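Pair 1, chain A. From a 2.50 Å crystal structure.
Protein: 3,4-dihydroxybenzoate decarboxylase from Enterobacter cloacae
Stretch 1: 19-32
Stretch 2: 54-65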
# COMPACT_ATOMS: atom_id res chain seq x y z
N PRO A 19 -24.60 -22.67 -42.80
CA PRO A 19 -24.07 -21.49 -43.49
C PRO A 19 -23.49 -20.47 -42.52
O PRO A 19 -24.05 -20.22 -41.45
CB PRO A 19 -25.29 -20.94 -44.24
CG PRO A 19 -26.47 -21.53 -43.54
CD PRO A 19 -26.03 -22.88 -43.08
N GLY A 20 -22.35 -19.89 -42.90
CA GLY A 20 -21.65 -18.92 -42.10
C GLY A 20 -20.33 -19.40 -41.54
O GLY A 20 -19.55 -18.58 -41.05
N HIS A 21 -20.05 -20.70 -41.61
CA HIS A 21 -18.84 -21.26 -41.03
C HIS A 21 -17.79 -21.66 -42.05
O HIS A 21 -16.68 -22.02 -41.66
CB HIS A 21 -19.19 -22.48 -40.17
CG HIS A 21 -19.76 -22.13 -38.83
ND1 HIS A 21 -18.98 -21.71 -37.77
CD2 HIS A 21 -21.04 -22.12 -38.38
CE1 HIS A 21 -19.75 -21.47 -36.73
NE2 HIS A 21 -21.00 -21.71 -37.07
N TYR A 22 -18.10 -21.59 -43.35
CA TYR A 22 -17.14 -22.00 -44.37
C TYR A 22 -17.45 -21.28 -45.67
O TYR A 22 -18.61 -21.22 -46.09
CB TYR A 22 -17.17 -23.52 -44.58
CG TYR A 22 -16.23 -24.00 -45.66
CD1 TYR A 22 -14.90 -24.28 -45.38
CD2 TYR A 22 -16.67 -24.19 -46.96
CE1 TYR A 22 -14.04 -24.72 -46.36
CE2 TYR A 22 -15.82 -24.63 -47.95
CZ TYR A 22 -14.50 -24.90 -47.64
OH TYR A 22 -13.65 -25.34 -48.63
N ILE A 23 -16.41 -20.73 -46.29
CA ILE A 23 -16.50 -20.12 -47.61
C ILE A 23 -15.29 -20.54 -48.43
O ILE A 23 -14.29 -21.02 -47.90
CB ILE A 23 -16.58 -18.57 -47.56
CG1 ILE A 23 -15.26 -17.99 -47.06
CG2 ILE A 23 -17.74 -18.11 -46.69
CD1 ILE A 23 -15.17 -16.49 -47.20
N GLU A 24 -15.40 -20.36 -49.74
CA GLU A 24 -14.29 -20.54 -50.66
C GLU A 24 -14.16 -19.30 -51.52
O GLU A 24 -15.10 -18.51 -51.65
CB GLU A 24 -14.47 -21.78 -51.55
CG GLU A 24 -14.51 -23.09 -50.81
CD GLU A 24 -14.63 -24.28 -51.75
OE1 GLU A 24 -14.74 -24.06 -52.97
OE2 GLU A 24 -14.61 -25.43 -51.26
N THR A 25 -12.99 -19.14 -52.12
CA THR A 25 -12.77 -18.06 -53.07
C THR A 25 -11.88 -18.56 -54.20
O THR A 25 -10.94 -19.32 -53.97
CB THR A 25 -12.13 -16.83 -52.42
OG1 THR A 25 -11.82 -15.86 -53.42
CG2 THR A 25 -10.85 -17.21 -51.69
N ASP A 26 -12.21 -18.16 -55.42
CA ASP A 26 -11.38 -18.43 -56.58
C ASP A 26 -10.54 -17.23 -56.98
O ASP A 26 -9.81 -17.31 -57.97
CB ASP A 26 -12.25 -18.89 -57.76
CG ASP A 26 -13.12 -20.07 -57.41
OD1 ASP A 26 -12.57 -21.17 -57.20
OD2 ASP A 26 -14.35 -19.91 -57.36
N HIS A 27 -10.64 -16.13 -56.25
CA HIS A 27 -9.81 -14.98 -56.53
C HIS A 27 -8.36 -15.31 -56.20
O HIS A 27 -8.09 -15.85 -55.12
CB HIS A 27 -10.28 -13.77 -55.73
CG HIS A 27 -9.84 -12.46 -56.30
ND1 HIS A 27 -8.91 -11.65 -55.69
CD2 HIS A 27 -10.22 -11.82 -57.43
CE1 HIS A 27 -8.73 -10.57 -56.42
NE2 HIS A 27 -9.51 -10.64 -57.48
N PRO A 28 -7.41 -15.04 -57.10
CA PRO A 28 -6.01 -15.37 -56.81
C PRO A 28 -5.51 -14.62 -55.59
O PRO A 28 -5.84 -13.45 -55.38
CB PRO A 28 -5.28 -14.93 -58.08
CG PRO A 28 -6.33 -14.86 -59.13
CD PRO A 28 -7.58 -14.45 -58.43
N VAL A 29 -4.72 -15.32 -54.77
CA VAL A 29 -4.17 -14.74 -53.56
C VAL A 29 -2.69 -15.10 -53.48
O VAL A 29 -2.28 -16.18 -53.91
CB VAL A 29 -4.93 -15.23 -52.30
CG1 VAL A 29 -4.64 -16.69 -52.01
CG2 VAL A 29 -4.60 -14.36 -51.10
N ASP A 30 -1.89 -14.17 -52.97
CA ASP A 30 -0.46 -14.40 -52.80
C ASP A 30 -0.22 -15.02 -51.44
O ASP A 30 -0.59 -14.42 -50.42
CB ASP A 30 0.30 -13.09 -52.93
CG ASP A 30 1.78 -13.30 -53.22
OD1 ASP A 30 2.33 -14.36 -52.86
OD2 ASP A 30 2.40 -12.39 -53.82
N PRO A 31 0.39 -16.21 -51.36
CA PRO A 31 0.67 -16.80 -50.04
C PRO A 31 1.66 -16.00 -49.23
O PRO A 31 1.75 -16.20 -48.01
CB PRO A 31 1.22 -18.19 -50.39
CG PRO A 31 1.76 -18.04 -51.76
CD PRO A 31 0.84 -17.08 -52.46
N ASN A 32 2.41 -15.10 -49.85
CA ASN A 32 3.34 -14.22 -49.15
C ASN A 32 2.57 -13.00 -48.66
O ASN A 32 2.22 -12.12 -49.45
CB ASN A 32 4.50 -13.83 -50.05
CG ASN A 32 5.58 -13.08 -49.32
OD1 ASN A 32 5.64 -13.09 -48.09
ND2 ASN A 32 6.45 -12.41 -50.07
N THR A 54 -14.17 -12.86 -35.76
CA THR A 54 -14.35 -14.27 -36.06
C THR A 54 -15.40 -14.42 -37.14
O THR A 54 -16.36 -13.64 -37.21
CB THR A 54 -14.77 -15.05 -34.81
OG1 THR A 54 -15.96 -14.48 -34.27
CG2 THR A 54 -13.67 -15.03 -33.77
N GLY A 55 -15.22 -15.42 -37.99
CA GLY A 55 -16.14 -15.66 -39.07
C GLY A 55 -16.03 -17.07 -39.60
O GLY A 55 -15.82 -18.03 -38.86
N PRO A 56 -16.18 -17.22 -40.91
CA PRO A 56 -16.08 -18.55 -41.51
C PRO A 56 -14.63 -18.99 -41.63
O PRO A 56 -13.71 -18.17 -41.74
CB PRO A 56 -16.71 -18.35 -42.89
CG PRO A 56 -16.37 -16.95 -43.23
CD PRO A 56 -16.42 -16.18 -41.93
N ALA A 57 -14.43 -20.30 -41.60
CA ALA A 57 -13.18 -20.83 -42.08
C ALA A 57 -13.11 -20.61 -43.59
O ALA A 57 -14.13 -20.52 -44.27
CB ALA A 57 -13.06 -22.32 -41.75
N MSE A 58 -11.90 -20.50 -44.11
CA MSE A 58 -11.75 -20.06 -45.49
C MSE A 58 -10.82 -20.92 -46.31
O MSE A 58 -9.72 -21.26 -45.88
CB MSE A 58 -11.27 -18.61 -45.51
CG MSE A 58 -11.42 -17.93 -46.85
SE MSE A 58 -11.31 -16.00 -46.66
CE MSE A 58 -11.57 -15.50 -48.52
N MSE A 59 -11.27 -21.27 -47.51
CA MSE A 59 -10.47 -22.02 -48.46
C MSE A 59 -10.08 -21.14 -49.64
O MSE A 59 -10.94 -20.59 -50.33
CB MSE A 59 -11.24 -23.24 -48.96
CG MSE A 59 -10.48 -24.08 -49.97
SE MSE A 59 -9.15 -25.24 -49.14
CE MSE A 59 -10.38 -26.46 -48.26
N PHE A 60 -8.78 -21.00 -49.86
CA PHE A 60 -8.26 -20.23 -50.99
C PHE A 60 -7.89 -21.22 -52.09
O PHE A 60 -6.84 -21.86 -52.02
CB PHE A 60 -7.07 -19.37 -50.56
CG PHE A 60 -7.44 -18.26 -49.61
CD1 PHE A 60 -7.60 -16.97 -50.08
CD2 PHE A 60 -7.63 -18.52 -48.26
CE1 PHE A 60 -7.93 -15.94 -49.21
CE2 PHE A 60 -7.97 -17.49 -47.39
CZ PHE A 60 -8.12 -16.21 -47.87
N ASN A 61 -8.76 -21.33 -53.10
CA ASN A 61 -8.57 -22.31 -54.16
C ASN A 61 -7.58 -21.85 -55.23
O ASN A 61 -7.06 -22.69 -55.97
CB ASN A 61 -9.91 -22.62 -54.83
CG ASN A 61 -10.80 -23.50 -53.97
OD1 ASN A 61 -10.31 -24.39 -53.27
ND2 ASN A 61 -12.10 -23.27 -54.03
N SER A 62 -7.31 -20.55 -55.32
CA SER A 62 -6.41 -20.00 -56.33
C SER A 62 -5.21 -19.38 -55.62
O SER A 62 -5.32 -18.30 -55.04
CB SER A 62 -7.13 -18.97 -57.20
OG SER A 62 -6.24 -18.37 -58.12
N VAL A 63 -4.08 -20.07 -55.68
CA VAL A 63 -2.84 -19.63 -55.05
C VAL A 63 -1.90 -19.18 -56.15
O VAL A 63 -1.59 -19.96 -57.06
CB VAL A 63 -2.21 -20.74 -54.19
CG1 VAL A 63 -0.98 -20.22 -53.47
CG2 VAL A 63 -3.23 -21.28 -53.20
N LYS A 64 -1.44 -17.93 -56.07
CA LYS A 64 -0.54 -17.40 -57.09
C LYS A 64 0.74 -18.22 -57.15
O LYS A 64 1.39 -18.45 -56.13
CB LYS A 64 -0.22 -15.94 -56.80
CG LYS A 64 -1.41 -14.99 -56.87
CD LYS A 64 -0.98 -13.57 -56.54
CE LYS A 64 -2.17 -12.62 -56.48
NZ LYS A 64 -1.74 -11.24 -56.11
N GLY A 65 1.09 -18.66 -58.36
CA GLY A 65 2.26 -19.49 -58.56
C GLY A 65 2.10 -20.93 -58.12
O GLY A 65 3.07 -21.69 -58.22
O HOH W 1 -7.73 -18.11 -53.60

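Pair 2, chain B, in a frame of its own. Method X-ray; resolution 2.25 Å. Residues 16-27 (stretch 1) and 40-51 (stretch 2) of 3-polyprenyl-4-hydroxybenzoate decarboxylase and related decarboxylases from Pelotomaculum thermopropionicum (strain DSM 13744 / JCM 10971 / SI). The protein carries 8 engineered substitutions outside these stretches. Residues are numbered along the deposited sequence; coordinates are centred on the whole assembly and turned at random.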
# COMPACT_ATOMS: atom_id res chain seq x y z
N GLY B 16 20.46 2.19 15.47
CA GLY B 16 19.17 1.87 16.14
C GLY B 16 18.20 0.92 15.42
O GLY B 16 16.99 1.11 15.49
N LYS B 17 18.73 -0.09 14.73
CA LYS B 17 17.92 -1.07 13.97
C LYS B 17 18.15 -2.50 14.44
O LYS B 17 17.83 -3.47 13.76
CB LYS B 17 18.22 -0.93 12.47
CG LYS B 17 18.01 0.50 11.97
CD LYS B 17 17.16 0.55 10.72
CE LYS B 17 16.60 1.94 10.49
NZ LYS B 17 15.90 2.02 9.18
N LEU B 18 18.72 -2.64 15.63
CA LEU B 18 18.80 -3.89 16.33
C LEU B 18 18.25 -3.63 17.71
O LEU B 18 18.76 -2.77 18.42
CB LEU B 18 20.25 -4.35 16.45
CG LEU B 18 20.49 -5.68 17.20
CD1 LEU B 18 20.04 -6.88 16.37
CD2 LEU B 18 21.95 -5.85 17.57
N LYS B 19 17.26 -4.41 18.11
CA LYS B 19 16.73 -4.34 19.45
C LYS B 19 16.91 -5.70 20.04
O LYS B 19 16.80 -6.71 19.36
CB LYS B 19 15.24 -3.89 19.47
CG LYS B 19 15.01 -2.56 18.74
CD LYS B 19 14.23 -1.47 19.49
CE LYS B 19 12.71 -1.58 19.31
NZ LYS B 19 12.15 -1.24 17.95
N ARG B 20 17.24 -5.74 21.32
CA ARG B 20 17.42 -6.97 22.03
C ARG B 20 16.17 -7.31 22.78
O ARG B 20 15.41 -6.43 23.18
CB ARG B 20 18.61 -6.79 22.98
CG ARG B 20 19.87 -6.32 22.24
CD ARG B 20 20.91 -5.86 23.23
NE ARG B 20 22.20 -5.69 22.57
CZ ARG B 20 23.14 -6.63 22.49
NH1 ARG B 20 22.99 -7.86 23.03
NH2 ARG B 20 24.25 -6.35 21.84
N VAL B 21 15.96 -8.59 22.99
CA VAL B 21 14.86 -9.10 23.74
C VAL B 21 15.46 -9.97 24.84
O VAL B 21 15.81 -11.18 24.60
CB VAL B 21 13.93 -9.92 22.84
CG1 VAL B 21 12.83 -10.57 23.65
CG2 VAL B 21 13.35 -9.03 21.74
N ARG B 22 15.50 -9.38 26.04
CA ARG B 22 16.08 -10.00 27.24
C ARG B 22 15.14 -10.97 27.91
O ARG B 22 15.61 -11.86 28.63
CB ARG B 22 16.47 -8.92 28.25
CG ARG B 22 17.36 -7.80 27.77
CD ARG B 22 17.57 -6.81 28.93
NE ARG B 22 18.81 -6.01 28.83
CZ ARG B 22 19.04 -4.84 29.46
NH1 ARG B 22 20.21 -4.19 29.31
NH2 ARG B 22 18.12 -4.29 30.26
N LYS B 23 13.82 -10.82 27.73
CA LYS B 23 12.85 -11.78 28.28
C LYS B 23 12.92 -13.08 27.52
O LYS B 23 13.09 -13.08 26.31
CB LYS B 23 11.41 -11.24 28.27
CG LYS B 23 10.96 -10.68 29.61
CD LYS B 23 9.58 -10.05 29.54
CE LYS B 23 9.04 -9.73 30.92
NZ LYS B 23 7.93 -8.72 30.90
N GLU B 24 12.75 -14.18 28.25
CA GLU B 24 12.82 -15.51 27.70
C GLU B 24 11.72 -15.70 26.66
O GLU B 24 10.59 -15.27 26.86
CB GLU B 24 12.74 -16.57 28.81
CG GLU B 24 12.19 -17.91 28.32
CD GLU B 24 12.19 -18.99 29.38
OE1 GLU B 24 11.12 -19.60 29.60
OE2 GLU B 24 13.25 -19.27 29.97
N VAL B 25 12.06 -16.36 25.54
CA VAL B 25 11.10 -16.69 24.47
C VAL B 25 11.18 -18.17 24.15
O VAL B 25 12.23 -18.78 24.28
CB VAL B 25 11.36 -15.87 23.20
CG1 VAL B 25 11.25 -14.39 23.50
CG2 VAL B 25 12.75 -16.13 22.64
N ASP B 26 10.08 -18.76 23.74
CA ASP B 26 10.09 -20.16 23.29
C ASP B 26 10.52 -20.19 21.78
O ASP B 26 9.97 -19.46 20.96
CB ASP B 26 8.67 -20.75 23.45
CG ASP B 26 8.62 -22.28 23.42
OD1 ASP B 26 9.44 -22.97 22.79
OD2 ASP B 26 7.68 -22.83 24.03
N PRO B 27 11.49 -21.05 21.41
CA PRO B 27 11.79 -21.21 19.99
C PRO B 27 10.63 -21.77 19.14
O PRO B 27 10.60 -21.56 17.91
CB PRO B 27 12.95 -22.21 20.00
CG PRO B 27 12.64 -23.07 21.18
CD PRO B 27 12.25 -22.03 22.21
N GLY B 40 10.60 -5.70 8.73
CA GLY B 40 10.80 -4.45 8.04
C GLY B 40 11.15 -3.24 8.91
O GLY B 40 11.45 -2.18 8.33
N ILE B 41 11.11 -3.33 10.25
CA ILE B 41 11.43 -2.14 11.07
C ILE B 41 12.79 -2.36 11.74
O ILE B 41 13.67 -1.54 11.62
CB ILE B 41 10.30 -1.64 12.04
CG1 ILE B 41 10.64 -1.86 13.53
CG2 ILE B 41 8.93 -2.17 11.62
CD1 ILE B 41 9.61 -1.33 14.53
N CYS B 42 12.96 -3.50 12.40
CA CYS B 42 14.24 -3.80 13.00
C CYS B 42 14.53 -5.28 13.19
O CYS B 42 13.64 -6.10 13.28
CB CYS B 42 14.34 -3.08 14.36
SG CYS B 42 13.28 -3.87 15.61
N SER B 43 15.82 -5.57 13.29
CA SER B 43 16.34 -6.87 13.63
C SER B 43 16.12 -7.11 15.10
O SER B 43 16.21 -6.16 15.89
CB SER B 43 17.85 -6.92 13.34
OG SER B 43 18.36 -8.19 13.69
N LEU B 44 15.86 -8.36 15.46
CA LEU B 44 15.70 -8.74 16.83
C LEU B 44 16.72 -9.81 17.23
O LEU B 44 16.87 -10.85 16.55
CB LEU B 44 14.31 -9.29 17.08
CG LEU B 44 13.11 -8.40 16.92
CD1 LEU B 44 11.86 -9.25 17.11
CD2 LEU B 44 13.15 -7.30 17.94
N LEU B 45 17.38 -9.55 18.35
CA LEU B 45 18.31 -10.48 18.96
C LEU B 45 17.69 -11.03 20.25
O LEU B 45 17.53 -10.31 21.22
CB LEU B 45 19.63 -9.75 19.22
CG LEU B 45 20.72 -10.48 19.99
CD1 LEU B 45 21.11 -11.82 19.43
CD2 LEU B 45 21.96 -9.58 19.97
N PHE B 46 17.33 -12.31 20.24
CA PHE B 46 16.73 -12.97 21.37
C PHE B 46 17.78 -13.54 22.33
O PHE B 46 18.29 -14.67 22.11
CB PHE B 46 15.79 -14.08 20.91
CG PHE B 46 14.62 -13.58 20.09
CD1 PHE B 46 13.45 -13.14 20.71
CD2 PHE B 46 14.66 -13.59 18.69
CE1 PHE B 46 12.36 -12.69 19.96
CE2 PHE B 46 13.58 -13.15 17.94
CZ PHE B 46 12.42 -12.71 18.57
N GLU B 47 18.05 -12.78 23.42
CA GLU B 47 19.14 -13.11 24.36
C GLU B 47 18.87 -14.28 25.26
O GLU B 47 19.81 -14.84 25.80
CB GLU B 47 19.53 -11.91 25.22
CG GLU B 47 19.97 -10.70 24.41
CD GLU B 47 20.81 -9.69 25.20
OE1 GLU B 47 20.29 -9.06 26.15
OE2 GLU B 47 22.00 -9.48 24.82
N ARG B 48 17.62 -14.71 25.39
CA ARG B 48 17.27 -15.87 26.20
C ARG B 48 16.23 -16.70 25.51
O ARG B 48 15.06 -16.30 25.42
CB ARG B 48 16.76 -15.43 27.58
N VAL B 49 16.64 -17.86 25.03
CA VAL B 49 15.77 -18.77 24.35
C VAL B 49 15.65 -20.00 25.22
O VAL B 49 16.64 -20.61 25.59
CB VAL B 49 16.30 -19.12 22.93
CG1 VAL B 49 15.43 -20.17 22.27
CG2 VAL B 49 16.38 -17.85 22.08
N LYS B 50 14.41 -20.35 25.51
CA LYS B 50 14.12 -21.38 26.48
C LYS B 50 14.82 -22.66 26.07
O LYS B 50 14.54 -23.21 25.00
CB LYS B 50 12.61 -21.59 26.59
CG LYS B 50 12.20 -22.58 27.69
CD LYS B 50 10.70 -22.58 27.98
CE LYS B 50 9.87 -23.32 26.93
NZ LYS B 50 10.20 -24.77 26.82
N GLY B 51 15.73 -23.10 26.93
CA GLY B 51 16.43 -24.38 26.76
C GLY B 51 17.86 -24.26 26.25
O GLY B 51 18.50 -25.29 26.02

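In both pairs two short strands run parallel, their axes 4.8 Å apart at closest in pair 1 and 4.7 Å in pair 2, with N-to-C directions 21° and 28° apart; fourteen central residues superpose to 0.5 Å. The bridges match one for one: Tyr A22 with Ala A57 through Thr A25 with Phe A60, and Leu B18 with Ser B43 through Val B21 with Phe B46. The register then shifts by one residue, and a single further bridge follows, Val A29 with Val A63 and Val B25 with Val B49.

The backbone carries this arrangement with the same alternating hydrogen bonds. Ile A23 N gives to Ala A57 O (3.1 Å) and Met A59 N to Ile A23 O (3.1 Å); at the matching places Lys B19 N gives to Ser B43 O (3.0 Å) and Leu B45 N to Lys B19 O (3.1 Å). Past the shift, Lys A64 N to Val A29 O (2.9 Å) and Lys B50 N to Val B25 O (3.0 Å) are nearly straight. Main-chain atoms make these bonds, and the side chains differ at several of the matched positions.

Some positions hardly do. Phe A60 and Phe B46 coincide, both with chi1 m, and each takes a valine from beyond the shift: Val A29 CG1 lies 3.5 Å from Phe A60 CD1, and Val B25 CG2 lies 3.6 Å from Phe B46 CD1. The valines use different rotamers, p and m, yet each brings a methyl to the ring. Pro A31 and Pro B27 close the far end in the same way, CD of Pro A31 3.8 Å from CG1 of Val A63 and CD of Pro B27 3.7 Å from CG1 of Val B49.

On the same face as the phenylalanines, pair 1 sets Ile A23 CG1 3.8 Å from Met A58 CG, a selenomethionine. Pair 2 has Lys B19 and Leu B44 there; the lysine curls so that its NZ comes 3.7 Å from Cys B42 SG, whereas Ile A23 CG2 meets Pro A56 CG at 3.9 Å.

The clearest exchange involves Glu A24, which shares a face with Tyr A22, Ala A57 and Met A59, and its counterpart Arg B20, which shares one with Leu B18, Ser B43 and Leu B45. Glu A24 accepts a hydrogen bond at OE1 from Asn A61 ND2 (3.0 Å), while its OE2 receives one from Tyr A22 OH (2.8 Å). In pair 2 the acid sits on the second stretch instead: Arg B20 NH1 and Glu B47 OE2 form a salt bridge at 2.6 Å, although the hydrogen bond within it is weak by its angle. Leu B45 CD2 lies over one face of that guanidinium, 3.7 Å from Arg B20 NH1. Tyr A22 packs CZ against Met A59 CB at 3.9 Å; Leu B18, also t at chi1, does comparable work with CD1 4.1 Å from Leu B45 CB.

What the two pairs share is a four-bridge parallel ladder, a one-residue shift and a single further bridge, with a phenylalanine met by a valine from beyond the shift and a closing proline; the polar pairs Glu A24 with Asn A61 and Arg B20 with Glu B47 fill the same places by different chemistry.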